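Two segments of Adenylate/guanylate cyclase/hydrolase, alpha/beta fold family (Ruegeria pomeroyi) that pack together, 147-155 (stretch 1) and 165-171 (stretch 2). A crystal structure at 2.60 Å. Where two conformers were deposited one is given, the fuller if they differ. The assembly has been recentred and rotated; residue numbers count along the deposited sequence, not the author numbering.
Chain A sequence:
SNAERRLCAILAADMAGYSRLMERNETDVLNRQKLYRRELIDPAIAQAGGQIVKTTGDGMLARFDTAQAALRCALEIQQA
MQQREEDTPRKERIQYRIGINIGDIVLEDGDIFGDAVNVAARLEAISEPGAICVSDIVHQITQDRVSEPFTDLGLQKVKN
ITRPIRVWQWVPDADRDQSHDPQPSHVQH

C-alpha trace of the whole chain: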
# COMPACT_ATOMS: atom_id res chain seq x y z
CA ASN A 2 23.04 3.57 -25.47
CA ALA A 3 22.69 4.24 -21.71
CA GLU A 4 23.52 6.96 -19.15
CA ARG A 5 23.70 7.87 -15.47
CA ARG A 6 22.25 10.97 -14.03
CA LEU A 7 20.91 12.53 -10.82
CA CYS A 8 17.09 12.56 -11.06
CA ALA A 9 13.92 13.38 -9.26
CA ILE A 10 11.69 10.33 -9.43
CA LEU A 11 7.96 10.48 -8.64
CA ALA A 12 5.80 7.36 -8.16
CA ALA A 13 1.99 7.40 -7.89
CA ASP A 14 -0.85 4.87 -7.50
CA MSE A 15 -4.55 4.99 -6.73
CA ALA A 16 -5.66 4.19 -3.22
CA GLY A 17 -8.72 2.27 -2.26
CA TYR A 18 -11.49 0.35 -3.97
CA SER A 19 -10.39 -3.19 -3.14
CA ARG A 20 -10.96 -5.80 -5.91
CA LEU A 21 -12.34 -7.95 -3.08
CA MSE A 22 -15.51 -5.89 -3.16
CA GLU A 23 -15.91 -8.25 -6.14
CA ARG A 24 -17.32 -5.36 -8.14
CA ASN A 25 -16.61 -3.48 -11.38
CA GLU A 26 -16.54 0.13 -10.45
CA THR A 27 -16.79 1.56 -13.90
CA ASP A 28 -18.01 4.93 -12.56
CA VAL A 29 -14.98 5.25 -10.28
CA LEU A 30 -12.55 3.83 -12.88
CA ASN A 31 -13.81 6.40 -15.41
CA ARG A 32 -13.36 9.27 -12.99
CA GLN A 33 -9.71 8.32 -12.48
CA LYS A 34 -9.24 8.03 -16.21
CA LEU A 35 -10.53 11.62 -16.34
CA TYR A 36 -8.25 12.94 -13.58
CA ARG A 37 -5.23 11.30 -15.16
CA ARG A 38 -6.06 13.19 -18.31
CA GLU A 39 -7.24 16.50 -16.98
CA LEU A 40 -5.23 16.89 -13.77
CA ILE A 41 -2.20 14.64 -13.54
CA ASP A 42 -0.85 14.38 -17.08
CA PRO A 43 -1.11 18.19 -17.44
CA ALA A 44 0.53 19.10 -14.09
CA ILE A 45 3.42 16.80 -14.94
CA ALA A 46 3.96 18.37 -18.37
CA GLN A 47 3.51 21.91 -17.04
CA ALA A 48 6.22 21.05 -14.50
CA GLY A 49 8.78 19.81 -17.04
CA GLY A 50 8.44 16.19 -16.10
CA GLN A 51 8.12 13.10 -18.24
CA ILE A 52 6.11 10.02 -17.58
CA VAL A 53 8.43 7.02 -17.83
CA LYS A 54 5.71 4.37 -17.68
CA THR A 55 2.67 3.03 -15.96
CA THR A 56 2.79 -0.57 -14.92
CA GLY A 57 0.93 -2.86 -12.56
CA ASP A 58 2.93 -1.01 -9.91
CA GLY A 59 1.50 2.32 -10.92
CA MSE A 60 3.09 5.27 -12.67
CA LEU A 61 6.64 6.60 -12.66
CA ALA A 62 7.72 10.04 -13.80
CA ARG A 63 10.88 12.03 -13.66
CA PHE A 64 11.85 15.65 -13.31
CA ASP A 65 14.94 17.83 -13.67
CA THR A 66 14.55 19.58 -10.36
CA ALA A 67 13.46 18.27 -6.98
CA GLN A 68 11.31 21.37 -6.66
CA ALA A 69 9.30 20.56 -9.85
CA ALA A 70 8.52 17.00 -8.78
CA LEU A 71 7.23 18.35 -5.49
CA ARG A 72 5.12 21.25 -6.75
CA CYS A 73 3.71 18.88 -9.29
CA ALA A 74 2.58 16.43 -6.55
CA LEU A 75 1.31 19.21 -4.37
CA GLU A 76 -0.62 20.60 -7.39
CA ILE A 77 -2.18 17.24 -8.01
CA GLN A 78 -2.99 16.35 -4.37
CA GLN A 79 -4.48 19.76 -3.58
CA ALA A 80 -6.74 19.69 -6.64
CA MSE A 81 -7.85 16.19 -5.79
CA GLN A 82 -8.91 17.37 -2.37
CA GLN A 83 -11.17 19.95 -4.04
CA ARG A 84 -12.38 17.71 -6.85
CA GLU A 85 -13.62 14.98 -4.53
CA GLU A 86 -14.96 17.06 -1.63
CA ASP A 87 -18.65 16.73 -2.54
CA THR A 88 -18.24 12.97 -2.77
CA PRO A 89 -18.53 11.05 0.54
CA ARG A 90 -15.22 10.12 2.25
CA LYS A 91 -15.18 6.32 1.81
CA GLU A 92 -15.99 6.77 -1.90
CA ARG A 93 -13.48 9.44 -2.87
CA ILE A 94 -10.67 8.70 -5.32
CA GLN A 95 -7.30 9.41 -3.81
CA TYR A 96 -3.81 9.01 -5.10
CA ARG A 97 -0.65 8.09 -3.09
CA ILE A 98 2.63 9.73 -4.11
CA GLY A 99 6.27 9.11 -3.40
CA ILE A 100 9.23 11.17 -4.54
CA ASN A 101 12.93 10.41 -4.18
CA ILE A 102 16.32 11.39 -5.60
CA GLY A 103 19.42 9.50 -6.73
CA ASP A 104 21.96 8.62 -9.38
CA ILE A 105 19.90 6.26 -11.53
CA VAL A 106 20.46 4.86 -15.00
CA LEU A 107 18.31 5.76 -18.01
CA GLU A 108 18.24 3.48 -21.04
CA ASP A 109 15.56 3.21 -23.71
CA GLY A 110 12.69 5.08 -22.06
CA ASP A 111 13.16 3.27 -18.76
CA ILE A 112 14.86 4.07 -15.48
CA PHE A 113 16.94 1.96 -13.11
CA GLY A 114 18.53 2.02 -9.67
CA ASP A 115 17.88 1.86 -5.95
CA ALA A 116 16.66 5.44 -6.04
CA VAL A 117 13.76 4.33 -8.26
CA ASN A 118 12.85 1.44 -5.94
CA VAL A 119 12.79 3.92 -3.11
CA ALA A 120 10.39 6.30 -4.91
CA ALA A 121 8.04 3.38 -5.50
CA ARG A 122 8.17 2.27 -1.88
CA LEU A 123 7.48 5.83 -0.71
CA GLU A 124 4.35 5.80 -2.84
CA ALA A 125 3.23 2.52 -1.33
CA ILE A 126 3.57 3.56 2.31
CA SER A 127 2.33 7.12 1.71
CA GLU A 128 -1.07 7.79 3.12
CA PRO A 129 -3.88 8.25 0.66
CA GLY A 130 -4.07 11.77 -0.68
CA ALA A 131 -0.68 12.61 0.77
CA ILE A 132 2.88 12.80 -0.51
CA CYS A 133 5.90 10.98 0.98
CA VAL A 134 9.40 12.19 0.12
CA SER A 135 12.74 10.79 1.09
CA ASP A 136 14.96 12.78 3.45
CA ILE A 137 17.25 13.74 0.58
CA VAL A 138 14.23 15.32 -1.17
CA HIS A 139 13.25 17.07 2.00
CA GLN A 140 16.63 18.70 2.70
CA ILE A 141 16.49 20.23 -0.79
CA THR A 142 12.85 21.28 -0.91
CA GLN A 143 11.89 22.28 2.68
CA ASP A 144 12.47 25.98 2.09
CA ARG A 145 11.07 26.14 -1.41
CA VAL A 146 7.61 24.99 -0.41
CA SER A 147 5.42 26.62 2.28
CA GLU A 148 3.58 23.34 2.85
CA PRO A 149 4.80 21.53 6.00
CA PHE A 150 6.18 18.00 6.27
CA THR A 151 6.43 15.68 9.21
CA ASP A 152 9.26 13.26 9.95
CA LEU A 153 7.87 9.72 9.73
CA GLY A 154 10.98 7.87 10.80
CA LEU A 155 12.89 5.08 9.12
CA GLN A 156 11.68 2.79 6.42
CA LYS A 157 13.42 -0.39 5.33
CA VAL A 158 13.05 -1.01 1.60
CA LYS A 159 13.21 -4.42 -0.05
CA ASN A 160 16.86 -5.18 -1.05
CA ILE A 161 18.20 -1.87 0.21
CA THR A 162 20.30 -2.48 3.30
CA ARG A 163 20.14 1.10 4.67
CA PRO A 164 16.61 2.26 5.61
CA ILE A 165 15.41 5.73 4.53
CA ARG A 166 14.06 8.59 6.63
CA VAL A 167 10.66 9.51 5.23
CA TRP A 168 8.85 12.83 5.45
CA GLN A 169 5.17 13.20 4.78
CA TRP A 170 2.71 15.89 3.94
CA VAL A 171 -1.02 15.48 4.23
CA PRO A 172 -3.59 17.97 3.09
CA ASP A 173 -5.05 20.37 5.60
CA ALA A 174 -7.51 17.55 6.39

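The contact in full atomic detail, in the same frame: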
# COMPACT_ATOMS: atom_id res chain seq x y z
N SER A 147 6.02 26.20 1.00
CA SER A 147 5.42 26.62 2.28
C SER A 147 4.76 25.47 3.03
O SER A 147 4.71 25.46 4.26
CB SER A 147 4.40 27.72 2.06
OG SER A 147 3.78 27.52 0.81
N GLU A 148 4.23 24.51 2.28
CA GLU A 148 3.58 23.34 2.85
C GLU A 148 4.52 22.58 3.79
O GLU A 148 5.69 22.34 3.46
CB GLU A 148 3.06 22.42 1.76
CG GLU A 148 1.83 22.91 1.05
CD GLU A 148 2.12 23.73 -0.17
OE1 GLU A 148 3.16 24.43 -0.18
OE2 GLU A 148 1.32 23.67 -1.12
N PRO A 149 4.01 22.20 4.97
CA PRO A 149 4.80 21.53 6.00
C PRO A 149 4.86 20.00 5.85
O PRO A 149 3.92 19.36 5.40
CB PRO A 149 4.04 21.89 7.28
CG PRO A 149 2.62 21.98 6.84
CD PRO A 149 2.65 22.54 5.43
N PHE A 150 5.99 19.44 6.26
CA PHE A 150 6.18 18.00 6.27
C PHE A 150 6.50 17.54 7.66
O PHE A 150 7.03 18.30 8.45
CB PHE A 150 7.33 17.60 5.35
CG PHE A 150 6.95 17.62 3.92
CD1 PHE A 150 6.74 16.45 3.23
CD2 PHE A 150 6.74 18.83 3.28
CE1 PHE A 150 6.36 16.47 1.92
CE2 PHE A 150 6.36 18.86 1.98
CZ PHE A 150 6.16 17.68 1.29
N THR A 151 6.21 16.28 7.93
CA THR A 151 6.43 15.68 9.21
C THR A 151 7.31 14.45 9.10
O THR A 151 6.99 13.54 8.34
CB THR A 151 5.12 15.19 9.71
OG1 THR A 151 4.26 16.31 9.86
CG2 THR A 151 5.30 14.46 11.03
N ASP A 152 8.38 14.41 9.88
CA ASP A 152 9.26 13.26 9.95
C ASP A 152 8.41 12.03 10.28
O ASP A 152 7.58 12.06 11.17
CB ASP A 152 10.37 13.50 11.00
CG ASP A 152 11.41 12.39 11.06
OD1 ASP A 152 11.12 11.21 10.76
OD2 ASP A 152 12.56 12.71 11.45
N LEU A 153 8.62 10.95 9.55
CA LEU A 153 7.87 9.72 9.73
C LEU A 153 8.76 8.62 10.27
O LEU A 153 8.30 7.55 10.58
CB LEU A 153 7.34 9.26 8.38
CG LEU A 153 5.86 9.01 8.39
CD1 LEU A 153 5.20 10.20 9.04
CD2 LEU A 153 5.38 8.79 6.97
N GLY A 154 10.06 8.88 10.35
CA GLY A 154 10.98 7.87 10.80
C GLY A 154 11.58 7.05 9.67
O GLY A 154 11.57 7.45 8.50
N LEU A 155 12.12 5.90 10.04
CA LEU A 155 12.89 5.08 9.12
C LEU A 155 12.04 4.02 8.46
O LEU A 155 11.06 3.53 9.01
CB LEU A 155 14.08 4.45 9.83
CG LEU A 155 14.96 5.52 10.50
CD1 LEU A 155 16.10 4.86 11.20
CD2 LEU A 155 15.48 6.52 9.50
N ILE A 165 15.48 4.33 4.94
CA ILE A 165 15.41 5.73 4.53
C ILE A 165 14.52 6.49 5.49
O ILE A 165 13.52 5.96 5.96
CB ILE A 165 14.84 5.85 3.09
CG1 ILE A 165 15.94 5.63 2.07
CG2 ILE A 165 14.26 7.21 2.84
CD1 ILE A 165 16.27 4.23 1.84
N ARG A 166 14.88 7.73 5.80
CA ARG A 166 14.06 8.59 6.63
C ARG A 166 13.03 9.25 5.72
O ARG A 166 13.38 9.85 4.71
CB ARG A 166 14.92 9.62 7.39
CG ARG A 166 14.12 10.68 8.16
CD ARG A 166 14.86 11.26 9.41
NE ARG A 166 14.49 10.57 10.66
CZ ARG A 166 15.27 9.71 11.30
NH1 ARG A 166 16.48 9.44 10.83
NH2 ARG A 166 14.85 9.12 12.42
N VAL A 167 11.77 9.11 6.07
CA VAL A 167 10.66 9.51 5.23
C VAL A 167 9.86 10.65 5.84
O VAL A 167 9.46 10.62 7.01
CB VAL A 167 9.77 8.27 4.96
CG1 VAL A 167 8.47 8.64 4.28
CG2 VAL A 167 10.55 7.24 4.14
N TRP A 168 9.63 11.68 5.03
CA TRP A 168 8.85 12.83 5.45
C TRP A 168 7.55 12.82 4.69
O TRP A 168 7.50 12.44 3.51
CB TRP A 168 9.61 14.10 5.10
CG TRP A 168 10.88 14.22 5.84
CD1 TRP A 168 12.05 13.58 5.56
CD2 TRP A 168 11.13 15.02 6.98
NE1 TRP A 168 13.01 13.93 6.46
CE2 TRP A 168 12.47 14.81 7.35
CE3 TRP A 168 10.34 15.91 7.73
CZ2 TRP A 168 13.05 15.46 8.46
CZ3 TRP A 168 10.91 16.55 8.81
CH2 TRP A 168 12.25 16.32 9.18
N GLN A 169 6.49 13.24 5.36
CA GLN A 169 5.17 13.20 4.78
C GLN A 169 4.38 14.48 4.93
O GLN A 169 4.42 15.16 5.95
CB GLN A 169 4.35 12.06 5.39
CG GLN A 169 2.99 11.87 4.75
CD GLN A 169 2.24 10.72 5.36
OE1 GLN A 169 1.81 10.80 6.51
NE2 GLN A 169 2.08 9.63 4.61
N TRP A 170 3.62 14.79 3.90
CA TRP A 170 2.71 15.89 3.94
C TRP A 170 1.32 15.35 3.68
O TRP A 170 1.11 14.53 2.78
CB TRP A 170 3.09 16.87 2.86
CG TRP A 170 2.05 17.89 2.61
CD1 TRP A 170 1.93 19.12 3.21
CD2 TRP A 170 0.98 17.80 1.69
NE1 TRP A 170 0.85 19.78 2.72
CE2 TRP A 170 0.24 19.00 1.78
CE3 TRP A 170 0.58 16.82 0.77
CZ2 TRP A 170 -0.86 19.23 1.00
CZ3 TRP A 170 -0.51 17.05 0.03
CH2 TRP A 170 -1.23 18.25 0.14
N VAL A 171 0.37 15.79 4.48
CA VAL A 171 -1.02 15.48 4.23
C VAL A 171 -1.74 16.78 4.06
O VAL A 171 -1.33 17.79 4.59
CB VAL A 171 -1.69 14.71 5.37
CG1 VAL A 171 -0.83 13.54 5.79
CG2 VAL A 171 -1.97 15.63 6.54
O HOH W 1 1.34 17.84 6.18
O HOH W 2 1.84 16.10 7.97

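The strongest polar contact between side chains is a salt bridge between Asp-152 and Arg-166. Asp-152 OD2 lies 3.0 Å from Arg-166 NE, near the plane of the guanidinium. A weak hydrogen bond runs from the same NE to Asp-152 OD1, at 3.4 Å. OD1 also accepts a hydrogen bond from Gly-154 N at 2.6 Å, so one carboxylate ties the facing arginine to its own strand.

The backbones form an antiparallel pair of strands, 151-155 and 165-170. Thr-151 and Gln-169 bond in both directions: Thr-151 N to Gln-169 O is 2.9 Å, and Gln-169 N to Thr-151 O is 3.0 Å. Further along, Leu-153 N donates to Val-167 O, and Val-167 N donates to Gly-154 O at 2.9 Å. Val-167 thus bonds to two successive residues. This is a beta bulge, and the register shifts by one between Asp-152 and Leu-155. Gly-154 has phi/psi of 93/-162, where a CB would jam against the preceding carbonyl oxygen.

Water 1 extends the link past the paired strands. It donates to Pro-149 O at 3.1 Å and accepts from Val-171 N at 2.8 Å.

Asp-152, Leu-155, Arg-166 and Trp-168 share one face of the sheet. Asp-152 CB sits over the six-membered ring of Trp-168, 3.9 Å from its centroid, in a CH-pi contact. Leu-155 CD2 covers one face of the guanidinium, 3.4 Å from Arg-166 NH1.

Apolar packing continues at the other end. Trp-170 CB lies over the Phe-150 ring, 3.6 Å from its centroid, and the two aromatic side chains meet obliquely. Pro-149 CD approaches Trp-170 CD1 at 4.1 Å. Leu-153 CD2 reaches Val-167 CG1 at 4.1 Å and Gln-169 CB at 3.8 Å, adding the aliphatic part of the glutamine to the packing. Together the stretches bury 792 Å², summed over both sides.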